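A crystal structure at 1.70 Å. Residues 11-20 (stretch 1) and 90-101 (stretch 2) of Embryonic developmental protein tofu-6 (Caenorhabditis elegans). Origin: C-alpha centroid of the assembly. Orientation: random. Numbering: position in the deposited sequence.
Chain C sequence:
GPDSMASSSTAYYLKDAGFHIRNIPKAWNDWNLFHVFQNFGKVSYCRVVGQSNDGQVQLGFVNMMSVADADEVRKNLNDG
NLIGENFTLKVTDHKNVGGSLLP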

ATOM      1  N   ALA C  11     -16.754   4.510  18.222  1.00 83.69           N
ATOM      2  CA  ALA C  11     -15.561   4.668  17.402  1.00 90.28           C
ATOM      3  C   ALA C  11     -14.449   3.661  17.683  1.00 80.07           C
ATOM      4  O   ALA C  11     -13.900   3.608  18.782  1.00 76.22           O
ATOM      5  CB  ALA C  11     -15.010   6.088  17.573  1.00 78.38           C
ATOM      6  N   TYR C  12     -14.087   2.900  16.652  1.00 76.69           N
ATOM      7  CA  TYR C  12     -13.146   1.798  16.786  1.00 70.28           C
ATOM      8  C   TYR C  12     -11.781   2.170  16.218  1.00 64.15           C
ATOM      9  O   TYR C  12     -11.680   2.656  15.086  1.00 61.01           O
ATOM     10  CB  TYR C  12     -13.653   0.557  16.054  1.00 71.96           C
ATOM     11  CG  TYR C  12     -12.879  -0.699  16.386  1.00 74.37           C
ATOM     12  CD1 TYR C  12     -13.195  -1.458  17.503  1.00 70.79           C
ATOM     13  CD2 TYR C  12     -11.805  -1.104  15.602  1.00 79.05           C
ATOM     14  CE1 TYR C  12     -12.488  -2.608  17.809  1.00 70.49           C
ATOM     15  CE2 TYR C  12     -11.082  -2.249  15.906  1.00 67.30           C
ATOM     16  CZ  TYR C  12     -11.424  -2.991  17.012  1.00 68.37           C
ATOM     17  OH  TYR C  12     -10.699  -4.117  17.314  1.00 63.74           O
ATOM     18  N   TYR C  13     -10.733   1.876  16.975  1.00 50.94           N
ATOM     19  CA  TYR C  13      -9.370   2.148  16.557  1.00 50.93           C
ATOM     20  C   TYR C  13      -8.549   0.866  16.497  1.00 48.53           C
ATOM     21  O   TYR C  13      -8.790  -0.077  17.256  1.00 52.31           O
ATOM     22  CB  TYR C  13      -8.729   3.102  17.523  1.00 44.82           C
ATOM     23  CG  TYR C  13      -9.382   4.465  17.546  1.00 47.48           C
ATOM     24  CD1 TYR C  13      -9.242   5.338  16.476  1.00 52.52           C
ATOM     25  CD2 TYR C  13     -10.130   4.879  18.639  1.00 55.24           C
ATOM     26  CE1 TYR C  13      -9.811   6.604  16.505  1.00 50.00           C
ATOM     27  CE2 TYR C  13     -10.713   6.138  18.671  1.00 55.65           C
ATOM     28  CZ  TYR C  13     -10.549   6.993  17.600  1.00 54.63           C
ATOM     29  OH  TYR C  13     -11.122   8.247  17.623  1.00 58.69           O
ATOM     30  N   LEU C  14      -7.567   0.847  15.599  1.00 42.50           N
ATOM     31  CA  LEU C  14      -6.680  -0.302  15.472  1.00 40.43           C
ATOM     32  C   LEU C  14      -6.321  -0.844  16.847  1.00 39.18           C
ATOM     33  O   LEU C  14      -5.799  -0.125  17.705  1.00 39.51           O
ATOM     34  CB  LEU C  14      -5.406   0.079  14.731  1.00 41.33           C
ATOM     35  CG  LEU C  14      -4.393  -1.041  14.490  1.00 35.16           C
ATOM     36  CD1 LEU C  14      -5.035  -2.260  13.818  1.00 32.75           C
ATOM     37  CD2 LEU C  14      -3.209  -0.503  13.698  1.00 39.20           C
ATOM     38  N   LYS C  15      -6.622  -2.116  17.062  1.00 38.98           N
ATOM     39  CA  LYS C  15      -6.380  -2.758  18.340  1.00 36.91           C
ATOM     40  C   LYS C  15      -4.932  -2.591  18.772  1.00 39.02           C
ATOM     41  O   LYS C  15      -4.009  -2.832  17.992  1.00 38.65           O
ATOM     42  CB  LYS C  15      -6.739  -4.235  18.204  1.00 44.96           C
ATOM     43  CG  LYS C  15      -6.704  -4.999  19.490  1.00 44.30           C
ATOM     44  CD  LYS C  15      -7.294  -6.376  19.313  1.00 47.14           C
ATOM     45  CE  LYS C  15      -7.254  -7.131  20.624  1.00 50.64           C
ATOM     46  NZ  LYS C  15      -7.889  -8.454  20.471  1.00 59.73           N
ATOM     47  N   ASP C  16      -4.753  -2.158  20.025  1.00 42.74           N
ATOM     48  CA  ASP C  16      -3.478  -1.994  20.722  1.00 44.50           C
ATOM     49  C   ASP C  16      -2.571  -0.917  20.129  1.00 40.00           C
ATOM     50  O   ASP C  16      -1.374  -0.877  20.461  1.00 41.44           O
ATOM     51  CB  ASP C  16      -2.720  -3.325  20.784  1.00 43.25           C
ATOM     52  CG  ASP C  16      -3.487  -4.412  21.548  1.00 54.53           C
ATOM     53  OD1 ASP C  16      -4.320  -4.059  22.414  1.00 54.16           O
ATOM     54  OD2 ASP C  16      -3.251  -5.616  21.286  1.00 54.52           O
ATOM     55  N   ALA C  17      -3.096  -0.027  19.296  1.00 34.32           N
ATOM     56  CA  ALA C  17      -2.285   1.018  18.688  1.00 36.77           C
ATOM     57  C   ALA C  17      -2.508   2.375  19.330  1.00 34.82           C
ATOM     58  O   ALA C  17      -1.818   3.332  18.971  1.00 35.59           O
ATOM     59  CB  ALA C  17      -2.573   1.120  17.186  1.00 38.95           C
ATOM     60  N   GLY C  18      -3.423   2.470  20.288  1.00 36.39           N
ATOM     61  CA  GLY C  18      -3.808   3.751  20.832  1.00 34.30           C
ATOM     62  C   GLY C  18      -3.550   3.960  22.307  1.00 37.67           C
ATOM     63  O   GLY C  18      -3.464   3.009  23.095  1.00 41.32           O
ATOM     64  N   PHE C  19      -3.464   5.234  22.688  1.00 35.36           N
ATOM     65  CA  PHE C  19      -3.127   5.625  24.042  1.00 44.19           C
ATOM     66  C   PHE C  19      -4.029   6.747  24.530  1.00 40.62           C
ATOM     67  O   PHE C  19      -4.422   7.628  23.762  1.00 37.66           O
ATOM     68  CB  PHE C  19      -1.694   6.124  24.130  1.00 41.43           C
ATOM     69  CG  PHE C  19      -0.687   5.130  23.705  1.00 40.88           C
ATOM     70  CD1 PHE C  19      -0.363   4.065  24.525  1.00 43.45           C
ATOM     71  CD2 PHE C  19      -0.067   5.245  22.475  1.00 38.82           C
ATOM     72  CE1 PHE C  19       0.569   3.149  24.126  1.00 46.81           C
ATOM     73  CE2 PHE C  19       0.873   4.339  22.075  1.00 41.84           C
ATOM     74  CZ  PHE C  19       1.185   3.280  22.901  1.00 46.68           C
ATOM     75  N   HIS C  20      -4.335   6.703  25.826  1.00 40.32           N
ATOM     76  CA  HIS C  20      -4.868   7.850  26.546  1.00 48.79           C
ATOM     77  C   HIS C  20      -3.687   8.593  27.157  1.00 45.93           C
ATOM     78  O   HIS C  20      -2.753   7.967  27.677  1.00 46.00           O
ATOM     79  CB  HIS C  20      -5.845   7.419  27.641  1.00 52.58           C
ATOM     80  CG  HIS C  20      -7.127   6.849  27.112  1.00 58.91           C
ATOM     81  ND1 HIS C  20      -8.051   7.599  26.413  1.00 62.27           N
ATOM     82  CD2 HIS C  20      -7.645   5.598  27.195  1.00 61.02           C
ATOM     83  CE1 HIS C  20      -9.075   6.833  26.081  1.00 71.82           C
ATOM     84  NE2 HIS C  20      -8.854   5.614  26.543  1.00 64.50           N
TER
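Stretch 2 (90-101) KVTDHKNVGGSL

Stretch 2 runs antiparallel to stretch 1, entering in a β-strand that begins earlier in the chain and continuing as an extended loop. The strand axes of 18-20 and 90-93 approach to 4.4 Å, with their N-to-C directions 132° apart. Phe19 faces Asp93 as a non-hydrogen-bonded pair (CA to CA, 4.6 Å), and His20 faces Thr92 as a hydrogen-bonded pair (CA to CA, 5.1 Å). In the latter, both peptide groups are satisfied: His20 N donates to Thr92 O (2.7 Å) and Thr92 N to His20 O (2.9 Å). Two residues along, past the Phe19-Asp93 pair, His94 N donates almost linearly to Gly18 O (2.9 Å), which also accepts from water 4 (Gly18 O to water 4 O, 2.7 Å). The Phe19 ring lies against Val91 (CD1 to CG1, 3.5 Å), while the His20 and Thr92 side chains share one face of the sheet.

Beyond the strand, water takes over where the backbones separate at the type II turn Leu14-Ala17. Water 4 donates a second hydrogen bond to His94 O (3.0 Å from the water O), which also accepts from water 2 (2.9 Å from the water O); water 2 in turn accepts from Asp16 N (3.0 Å to its O). Asp16 OD1 and Lys95 NZ, 4.1 Å apart, are too distant for a salt bridge, but water 3 links them, its O atom donating to OD1 (2.7 Å) and accepting from NZ (2.8 Å). Tyr13 directs its ring edge toward the His94 face, with centroids 5.6 Å apart.

Direct pairing resumes through a side chain. The Asn96 amide satisfies both backbone groups of Tyr13, accepting from Tyr13 N through OD1 (2.9 Å) and donating from ND2 to Tyr13 O (2.6 Å). The same ND2 lies over one face of the Tyr12 ring, 3.0 Å from CE1 of Tyr12. Stretch 2 then enters a second type II turn, Val97-Ser100, where Ser100 OG donates to Val97 O (2.6 Å).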

ATOM      1  N   LYS C  90       1.345  11.095  31.244  1.00 58.86           N
ATOM      2  CA  LYS C  90       0.823   9.838  31.772  1.00 58.62           C
ATOM      3  C   LYS C  90       0.128   9.124  30.614  1.00 56.61           C
ATOM      4  O   LYS C  90      -0.852   9.632  30.057  1.00 52.05           O
ATOM      5  CB  LYS C  90      -0.112  10.094  32.952  1.00 54.39           C
ATOM      6  N   VAL C  91       0.673   7.971  30.218  1.00 61.34           N
ATOM      7  CA  VAL C  91       0.265   7.246  29.015  1.00 54.39           C
ATOM      8  C   VAL C  91      -0.342   5.918  29.436  1.00 56.98           C
ATOM      9  O   VAL C  91       0.263   5.170  30.214  1.00 58.25           O
ATOM     10  CB  VAL C  91       1.455   7.034  28.060  1.00 53.55           C
ATOM     11  CG1 VAL C  91       1.058   6.228  26.814  1.00 50.52           C
ATOM     12  CG2 VAL C  91       2.038   8.384  27.660  1.00 51.52           C
ATOM     13  N   THR C  92      -1.546   5.635  28.943  1.00 54.08           N
ATOM     14  CA  THR C  92      -2.225   4.379  29.222  1.00 53.75           C
ATOM     15  C   THR C  92      -2.802   3.832  27.929  1.00 45.84           C
ATOM     16  O   THR C  92      -3.048   4.563  26.977  1.00 44.42           O
ATOM     17  CB  THR C  92      -3.320   4.521  30.285  1.00 55.83           C
ATOM     18  OG1 THR C  92      -4.268   5.525  29.912  1.00 61.38           O
ATOM     19  CG2 THR C  92      -2.718   4.850  31.626  1.00 55.98           C
ATOM     20  N   ASP C  93      -2.994   2.519  27.888  1.00 49.51           N
ATOM     21  CA  ASP C  93      -3.446   1.874  26.661  1.00 51.24           C
ATOM     22  C   ASP C  93      -4.936   2.101  26.463  1.00 52.65           C
ATOM     23  O   ASP C  93      -5.726   1.939  27.397  1.00 55.36           O
ATOM     24  CB  ASP C  93      -3.195   0.366  26.705  1.00 54.56           C
ATOM     25  CG  ASP C  93      -1.728  -0.004  26.702  1.00 56.34           C
ATOM     26  OD1 ASP C  93      -0.919   0.624  25.988  1.00 53.68           O
ATOM     27  OD2 ASP C  93      -1.385  -0.940  27.447  1.00 64.86           O
ATOM     28  N   HIS C  94      -5.328   2.434  25.238  1.00 52.22           N
ATOM     29  CA  HIS C  94      -6.740   2.542  24.896  1.00 51.34           C
ATOM     30  C   HIS C  94      -7.305   1.167  24.534  1.00 52.80           C
ATOM     31  O   HIS C  94      -6.624   0.351  23.910  1.00 51.85           O
ATOM     32  CB  HIS C  94      -6.927   3.494  23.712  1.00 57.94           C
ATOM     33  CG  HIS C  94      -8.291   3.424  23.106  1.00 54.25           C
ATOM     34  ND1 HIS C  94      -8.637   2.478  22.166  1.00 61.54           N
ATOM     35  CD2 HIS C  94      -9.394   4.185  23.300  1.00 57.96           C
ATOM     36  CE1 HIS C  94      -9.903   2.641  21.827  1.00 57.55           C
ATOM     37  NE2 HIS C  94     -10.382   3.679  22.491  1.00 61.17           N
ATOM     38  N   LYS C  95      -8.559   0.918  24.925  1.00 55.11           N
ATOM     39  CA  LYS C  95      -9.249  -0.328  24.611  1.00 61.08           C
ATOM     40  C   LYS C  95     -10.565  -0.018  23.901  1.00 61.45           C
ATOM     41  O   LYS C  95     -11.301   0.884  24.308  1.00 58.29           O
ATOM     42  CB  LYS C  95      -9.537  -1.165  25.879  1.00 59.81           C
ATOM     43  CG  LYS C  95      -8.313  -1.448  26.741  1.00 61.94           C
ATOM     44  CD  LYS C  95      -7.459  -2.585  26.192  1.00 61.37           C
ATOM     45  CE  LYS C  95      -6.002  -2.375  26.572  1.00 59.72           C
ATOM     46  NZ  LYS C  95      -5.146  -3.580  26.428  1.00 67.73           N
ATOM     47  N   ASN C  96     -10.868  -0.774  22.845  1.00 62.18           N
ATOM     48  CA  ASN C  96     -12.134  -0.599  22.144  1.00 58.85           C
ATOM     49  C   ASN C  96     -13.271  -1.224  22.956  1.00 56.76           C
ATOM     50  O   ASN C  96     -13.060  -2.099  23.800  1.00 60.34           O
ATOM     51  CB  ASN C  96     -12.073  -1.234  20.752  1.00 55.66           C
ATOM     52  CG  ASN C  96     -11.212  -0.440  19.776  1.00 59.70           C
ATOM     53  OD1 ASN C  96     -11.384   0.766  19.598  1.00 55.78           O
ATOM     54  ND2 ASN C  96     -10.268  -1.128  19.143  1.00 56.38           N
ATOM     55  N   VAL C  97     -14.489  -0.758  22.701  1.00 62.24           N
ATOM     56  CA  VAL C  97     -15.667  -1.348  23.333  1.00 64.74           C
ATOM     57  C   VAL C  97     -15.982  -2.683  22.669  1.00 63.03           C
ATOM     58  O   VAL C  97     -15.992  -2.790  21.437  1.00 61.94           O
ATOM     59  CB  VAL C  97     -16.868  -0.397  23.252  1.00 61.28           C
ATOM     60  CG1 VAL C  97     -18.150  -1.141  23.606  1.00 66.90           C
ATOM     61  CG2 VAL C  97     -16.672   0.794  24.177  1.00 59.84           C
ATOM     62  N   GLY C  98     -16.260  -3.699  23.483  1.00 66.46           N
ATOM     63  CA  GLY C  98     -16.565  -5.009  22.944  1.00 64.05           C
ATOM     64  C   GLY C  98     -17.917  -5.047  22.261  1.00 63.50           C
ATOM     65  O   GLY C  98     -18.859  -4.362  22.653  1.00 67.24           O
ATOM     66  N   GLY C  99     -18.008  -5.860  21.209  1.00 66.36           N
ATOM     67  CA  GLY C  99     -19.248  -6.018  20.478  1.00 72.61           C
ATOM     68  C   GLY C  99     -19.630  -4.864  19.582  1.00 73.79           C
ATOM     69  O   GLY C  99     -20.648  -4.958  18.884  1.00 75.24           O
ATOM     70  N   SER C 100     -18.847  -3.780  19.573  1.00 62.40           N
ATOM     71  CA  SER C 100     -19.143  -2.643  18.711  1.00 69.62           C
ATOM     72  C   SER C 100     -18.775  -2.927  17.259  1.00 71.46           C
ATOM     73  O   SER C 100     -19.479  -2.481  16.346  1.00 72.52           O
ATOM     74  CB  SER C 100     -18.396  -1.399  19.197  1.00 61.42           C
ATOM     75  OG  SER C 100     -17.002  -1.637  19.283  1.00 67.60           O
ATOM     76  N   LEU C 101     -17.665  -3.635  17.021  1.00 68.44           N
ATOM     77  CA  LEU C 101     -17.334  -4.058  15.666  1.00 65.46           C
ATOM     78  C   LEU C 101     -18.440  -4.963  15.142  1.00 62.50           C
ATOM     79  O   LEU C 101     -18.900  -5.867  15.843  1.00 63.05           O
ATOM     80  CB  LEU C 101     -15.994  -4.794  15.641  1.00 70.27           C
TER
HETATM   81  O   HOH W   1      -6.386   1.350  19.941  1.00 49.12           O
HETATM   82  O   HOH W   2      -7.108  -1.406  21.682  1.00 49.87           O
HETATM   83  O   HOH W   3      -3.833  -2.240  24.291  1.00 53.54           O
HETATM   84  O   HOH W   4      -3.842   0.308  22.846  1.00 46.42           O